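Local coordinates for putative uncharacterized protein (Thermotoga maritima, PDB 3CNN) that probably acts as a circularly permuted GTPase that binds 23S rRNA and is needed for a late step in assembly of the 50S ribosomal subunit, at residues 102-107 / 146-151; 193-198 / 243-248. All coordinates share one frame; numbering follows the deposited sequence.

Interaction 1: 102-107 / 146-151; sequences VLIVGV and VKILDT
The peptide groups of Val102 and Leu149 meet through Val102 O, which takes Leu149 N at 3.0 Å, and Ile148 CA brings its C-H up to the same O at 3.5 Å. Val102 N returns the bond to Lys147 O at 2.9 Å, so Val102 grips the residues before and after Ile148, as a parallel bridge requires. Beyond this pair the strands diverge, their axes set at 36°, and a water bridges them, accepting from Ile104 N and donating to the carbonyls of Leu149 and Thr151. This is the core of a P-loop GTPase: strand 101-106 leads into the Walker A loop, while Asp150 and Thr151 open a DTPG sequence consistent with the G3 motif, whose Gly153 binds GTP. On one face of the sheet, Val102 CB rests on Ile148 CG1 at 3.9 Å, and Ile148 CG2 slants across Ile104 CG1 at 4.1 Å. Ile104 and Ile148 both also touch helix 112-120. On the other face Leu103 starts off away from Leu149, yet with CG anti to N (chi1 173°) it brings CD1 to Leu149 CD1, 3.9 Å off.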
loop_
_atom_site.group_PDB
_atom_site.type_symbol
_atom_site.label_atom_id
_atom_site.label_comp_id
_atom_site.label_asym_id
_atom_site.label_seq_id
_atom_site.Cartn_x
_atom_site.Cartn_y
_atom_site.Cartn_z
ATOM N N VAL A 102 11.530 8.918 -14.561
ATOM C CA VAL A 102 10.804 8.544 -13.345
ATOM C C VAL A 102 10.786 7.042 -13.062
ATOM O O VAL A 102 10.530 6.228 -13.951
ATOM C CB VAL A 102 9.343 9.080 -13.370
ATOM C CG1 VAL A 102 8.550 8.620 -12.132
ATOM C CG2 VAL A 102 9.315 10.605 -13.512
ATOM N N LEU A 103 11.047 6.695 -11.804
ATOM C CA LEU A 103 10.828 5.336 -11.312
ATOM C C LEU A 103 9.613 5.297 -10.387
ATOM O O LEU A 103 9.486 6.110 -9.472
ATOM C CB LEU A 103 12.088 4.781 -10.619
ATOM C CG LEU A 103 12.005 3.430 -9.889
ATOM C CD1 LEU A 103 11.842 2.247 -10.811
ATOM C CD2 LEU A 103 13.211 3.236 -9.000
ATOM N N ILE A 104 8.702 4.371 -10.676
ATOM C CA ILE A 104 7.596 4.059 -9.766
ATOM C C ILE A 104 8.098 2.991 -8.784
ATOM O O ILE A 104 8.522 1.902 -9.195
ATOM C CB ILE A 104 6.324 3.558 -10.521
ATOM C CG1 ILE A 104 5.890 4.542 -11.638
ATOM C CG2 ILE A 104 5.182 3.284 -9.539
ATOM C CD1 ILE A 104 5.661 5.991 -11.200
ATOM N N VAL A 105 8.066 3.319 -7.495
ATOM C CA VAL A 105 8.602 2.425 -6.468
ATOM C C VAL A 105 7.605 2.176 -5.306
ATOM O O VAL A 105 6.715 2.986 -5.044
ATOM C CB VAL A 105 9.962 2.967 -5.952
ATOM C CG1 VAL A 105 9.806 3.744 -4.666
ATOM C CG2 VAL A 105 10.932 1.847 -5.763
ATOM N N GLY A 106 7.751 1.038 -4.633
ATOM C CA GLY A 106 6.988 0.760 -3.422
ATOM C C GLY A 106 7.042 -0.692 -2.988
ATOM O O GLY A 106 7.464 -1.581 -3.748
ATOM N N VAL A 107 6.591 -0.929 -1.754
ATOM C CA VAL A 107 6.452 -2.288 -1.221
ATOM C C VAL A 107 5.356 -2.997 -2.011
ATOM O O VAL A 107 4.610 -2.340 -2.732
ATOM C CB VAL A 107 6.240 -2.284 0.334
ATOM C CG1 VAL A 107 7.375 -1.507 1.022
ATOM C CG2 VAL A 107 4.863 -1.716 0.727
ATOM N N VAL A 146 8.358 13.585 -20.934
ATOM C CA VAL A 146 8.734 12.973 -19.646
ATOM C C VAL A 146 8.794 11.464 -19.809
ATOM O O VAL A 146 7.930 10.865 -20.446
ATOM C CB VAL A 146 7.769 13.373 -18.503
ATOM C CG1 VAL A 146 7.870 12.399 -17.301
ATOM C CG2 VAL A 146 8.019 14.825 -18.071
ATOM N N LYS A 147 9.844 10.860 -19.270
ATOM C CA LYS A 147 10.044 9.414 -19.398
ATOM C C LYS A 147 9.725 8.714 -18.075
ATOM O O LYS A 147 10.043 9.229 -16.999
ATOM C CB LYS A 147 11.490 9.100 -19.805
ATOM C CG LYS A 147 11.763 9.080 -21.284
ATOM C CD LYS A 147 13.262 8.927 -21.540
ATOM C CE LYS A 147 13.634 9.258 -22.976
ATOM N NZ LYS A 147 13.211 10.648 -23.391
ATOM N N ILE A 148 9.108 7.539 -18.169
ATOM C CA ILE A 148 8.786 6.725 -16.991
ATOM C C ILE A 148 9.117 5.277 -17.302
ATOM O O ILE A 148 8.689 4.763 -18.329
ATOM C CB ILE A 148 7.276 6.868 -16.570
ATOM C CG1 ILE A 148 6.906 8.345 -16.345
ATOM C CG2 ILE A 148 6.957 6.005 -15.313
ATOM C CD1 ILE A 148 5.441 8.638 -16.307
ATOM N N LEU A 149 9.894 4.621 -16.437
ATOM C CA LEU A 149 10.197 3.196 -16.629
ATOM C C LEU A 149 8.881 2.433 -16.591
ATOM O O LEU A 149 8.005 2.764 -15.792
ATOM C CB LEU A 149 11.176 2.672 -15.563
ATOM C CG LEU A 149 12.614 3.229 -15.584
ATOM C CD1 LEU A 149 13.384 2.912 -14.308
ATOM C CD2 LEU A 149 13.411 2.775 -16.830
ATOM N N ASP A 150 8.724 1.440 -17.464
ATOM C CA ASP A 150 7.442 0.727 -17.559
ATOM C C ASP A 150 7.276 -0.402 -16.526
ATOM O O ASP A 150 6.247 -1.094 -16.518
ATOM C CB ASP A 150 7.164 0.224 -18.992
ATOM C CG ASP A 150 8.139 -0.854 -19.457
ATOM O OD1 ASP A 150 7.919 -1.370 -20.579
ATOM O OD2 ASP A 150 9.114 -1.195 -18.735
ATOM N N THR A 151 8.298 -0.567 -15.681
ATOM C CA THR A 151 8.340 -1.579 -14.640
ATOM C C THR A 151 8.645 -0.885 -13.310
ATOM O O THR A 151 9.573 -0.062 -13.237
ATOM C CB THR A 151 9.430 -2.641 -14.944
ATOM O OG1 THR A 151 9.223 -3.171 -16.254
ATOM C CG2 THR A 151 9.390 -3.789 -13.957
HETATM O O HOH W 1 8.893 2.599 -12.995
#

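Interaction 2: 193-198 / 243-248; sequences ARSIGI and VSFERP
Ser195 reaches the carbonyl of Ser244 with its hydroxyl, OG to O 3.0 Å. Ile191 O, one turn back in the helix, competes for that single proton, so the bond across the contact is not settled. The first torsion (chi1 82°) sets OG between the backbone N and the carbonyl carbon, where it also presses on Val243 CG1 at 3.2 Å. Next to this polar spot the other branch of Val243 makes an apolar one: CG2 lies 3.6 Å from Ile196 CG1, the two side chains crossing at about a right angle. Arg247 bends at chi2 (136°) to turn back over its own segment, and its NH1 meets Ser244 O from above the carbonyl plane at 3.2 Å while passing 3.8 Å from Ser195 CB. Further out, Ala193 O accepts from both Ile196 N and Gly197 N, which winds residues 193-197 round the end of helix 182-194, and Val243 O lies above one face of the Phe245 ring, toward its rim. Ser244 OG is bound by Asp60 N, and Glu246 forms a salt bridge with Lys167. The C-terminal tail thus threads between helix 182-194, touched by Phe245 at Ile191, and helix 61-73 of the G domain, touched by Ser244 and Arg247 at Thr63.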
loop_
_atom_site.group_PDB
_atom_site.type_symbol
_atom_site.label_atom_id
_atom_site.label_comp_id
_atom_site.label_asym_id
_atom_site.label_seq_id
_atom_site.Cartn_x
_atom_site.Cartn_y
_atom_site.Cartn_z
ATOM N N ALA A 193 -10.136 -3.827 14.518
ATOM C CA ALA A 193 -11.240 -3.643 15.468
ATOM C C ALA A 193 -11.288 -2.235 16.041
ATOM O O ALA A 193 -12.292 -1.544 15.896
ATOM C CB ALA A 193 -11.135 -4.665 16.599
ATOM N N ARG A 194 -10.196 -1.811 16.680
ATOM C CA ARG A 194 -10.067 -0.443 17.196
ATOM C C ARG A 194 -10.420 0.621 16.156
ATOM O O ARG A 194 -11.122 1.579 16.470
ATOM C CB ARG A 194 -8.656 -0.186 17.733
ATOM C CG ARG A 194 -8.372 1.268 18.118
ATOM C CD ARG A 194 -9.110 1.723 19.401
ATOM N NE ARG A 194 -8.472 1.213 20.620
ATOM C CZ ARG A 194 -8.573 1.768 21.828
ATOM N NH1 ARG A 194 -9.292 2.876 22.008
ATOM N NH2 ARG A 194 -7.944 1.217 22.867
ATOM N N SER A 195 -9.938 0.455 14.924
ATOM C CA SER A 195 -10.084 1.507 13.920
ATOM C C SER A 195 -11.396 1.394 13.138
ATOM O O SER A 195 -11.660 2.185 12.228
ATOM C CB SER A 195 -8.846 1.603 13.005
ATOM O OG SER A 195 -8.861 0.654 11.956
ATOM N N ILE A 196 -12.231 0.438 13.532
ATOM C CA ILE A 196 -13.565 0.332 12.968
ATOM C C ILE A 196 -14.648 0.442 14.049
ATOM O O ILE A 196 -15.613 1.161 13.847
ATOM C CB ILE A 196 -13.724 -0.908 12.003
ATOM C CG1 ILE A 196 -14.711 -0.578 10.878
ATOM C CG2 ILE A 196 -14.078 -2.205 12.758
ATOM C CD1 ILE A 196 -15.064 -1.744 9.983
ATOM N N GLY A 197 -14.473 -0.227 15.194
ATOM C CA GLY A 197 -15.449 -0.197 16.293
ATOM C C GLY A 197 -15.584 -1.500 17.081
ATOM O O GLY A 197 -15.930 -1.492 18.271
ATOM N N ILE A 198 -15.339 -2.629 16.418
ATOM C CA ILE A 198 -15.387 -3.944 17.066
ATOM C C ILE A 198 -14.701 -3.935 18.426
ATOM O O ILE A 198 -13.732 -3.197 18.634
ATOM C CB ILE A 198 -14.706 -5.031 16.217
ATOM C CG1 ILE A 198 -15.423 -5.213 14.885
ATOM C CG2 ILE A 198 -14.628 -6.357 16.993
ATOM C CD1 ILE A 198 -14.814 -6.288 14.036
ATOM N N VAL A 243 -11.522 2.118 6.047
ATOM C CA VAL A 243 -10.772 2.021 7.294
ATOM C C VAL A 243 -9.279 2.318 7.039
ATOM O O VAL A 243 -8.704 1.770 6.099
ATOM C CB VAL A 243 -10.932 0.573 7.862
ATOM C CG1 VAL A 243 -10.019 0.320 9.023
ATOM C CG2 VAL A 243 -12.374 0.315 8.269
ATOM N N SER A 244 -8.673 3.177 7.870
ATOM C CA SER A 244 -7.203 3.356 7.920
ATOM C C SER A 244 -6.602 2.705 9.173
ATOM O O SER A 244 -7.293 2.517 10.174
ATOM C CB SER A 244 -6.794 4.834 7.814
ATOM O OG SER A 244 -7.259 5.385 6.595
ATOM N N PHE A 245 -5.320 2.361 9.111
ATOM C CA PHE A 245 -4.715 1.474 10.105
ATOM C C PHE A 245 -3.668 2.189 10.908
ATOM O O PHE A 245 -3.184 1.669 11.908
ATOM C CB PHE A 245 -4.130 0.232 9.428
ATOM C CG PHE A 245 -5.103 -0.460 8.509
ATOM C CD1 PHE A 245 -6.322 -0.942 8.999
ATOM C CD2 PHE A 245 -4.824 -0.587 7.155
ATOM C CE1 PHE A 245 -7.234 -1.569 8.159
ATOM C CE2 PHE A 245 -5.723 -1.207 6.302
ATOM C CZ PHE A 245 -6.940 -1.703 6.807
ATOM N N GLU A 246 -3.319 3.394 10.473
ATOM C CA GLU A 246 -2.470 4.238 11.293
ATOM C C GLU A 246 -2.716 5.736 11.068
ATOM O O GLU A 246 -3.211 6.157 10.001
ATOM C CB GLU A 246 -0.981 3.830 11.197
ATOM C CG GLU A 246 -0.311 4.032 9.863
ATOM C CD GLU A 246 1.023 3.301 9.740
ATOM O OE1 GLU A 246 1.637 2.873 10.747
ATOM O OE2 GLU A 246 1.474 3.144 8.600
ATOM N N ARG A 247 -2.375 6.507 12.103
ATOM C CA ARG A 247 -2.633 7.941 12.213
ATOM C C ARG A 247 -1.320 8.623 12.594
ATOM O O ARG A 247 -0.501 8.012 13.267
ATOM C CB ARG A 247 -3.704 8.186 13.283
ATOM C CG ARG A 247 -5.101 8.101 12.724
ATOM C CD ARG A 247 -6.104 7.323 13.572
ATOM N NE ARG A 247 -7.245 6.976 12.716
ATOM C CZ ARG A 247 -7.482 5.772 12.185
ATOM N NH1 ARG A 247 -6.683 4.734 12.450
ATOM N NH2 ARG A 247 -8.540 5.604 11.394
ATOM N N PRO A 248 -1.090 9.874 12.142
ATOM C CA PRO A 248 0.217 10.474 12.475
ATOM C C PRO A 248 0.438 10.692 13.987
ATOM O O PRO A 248 1.585 10.699 14.442
ATOM C CB PRO A 248 0.219 11.805 11.710
ATOM C CG PRO A 248 -0.981 11.764 10.796
ATOM C CD PRO A 248 -1.944 10.775 11.345
#

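Interaction 1 joins two central strands of the G domain sheet, whereas interaction 2 joins the end of helix 182-194 to the C-terminal tail. Interaction 1 closes before interaction 2 opens along the chain, and they lie on opposite sides of its centre, with centres 31 Å apart and nearest atoms about 10 Å apart. Bound GTP relates them: the side chain of Ile104 in interaction 1 comes about 7 Å from it, that of Phe245 in interaction 2 about 11 Å. Interaction 1 backs the phosphate-binding elements, Ile104 lying about 4 Å from Lys112 by their side chains. Interaction 2 is nearer another part of the site, with the side chain of Ser244 about 8 Å from that of GTP-binding Val56.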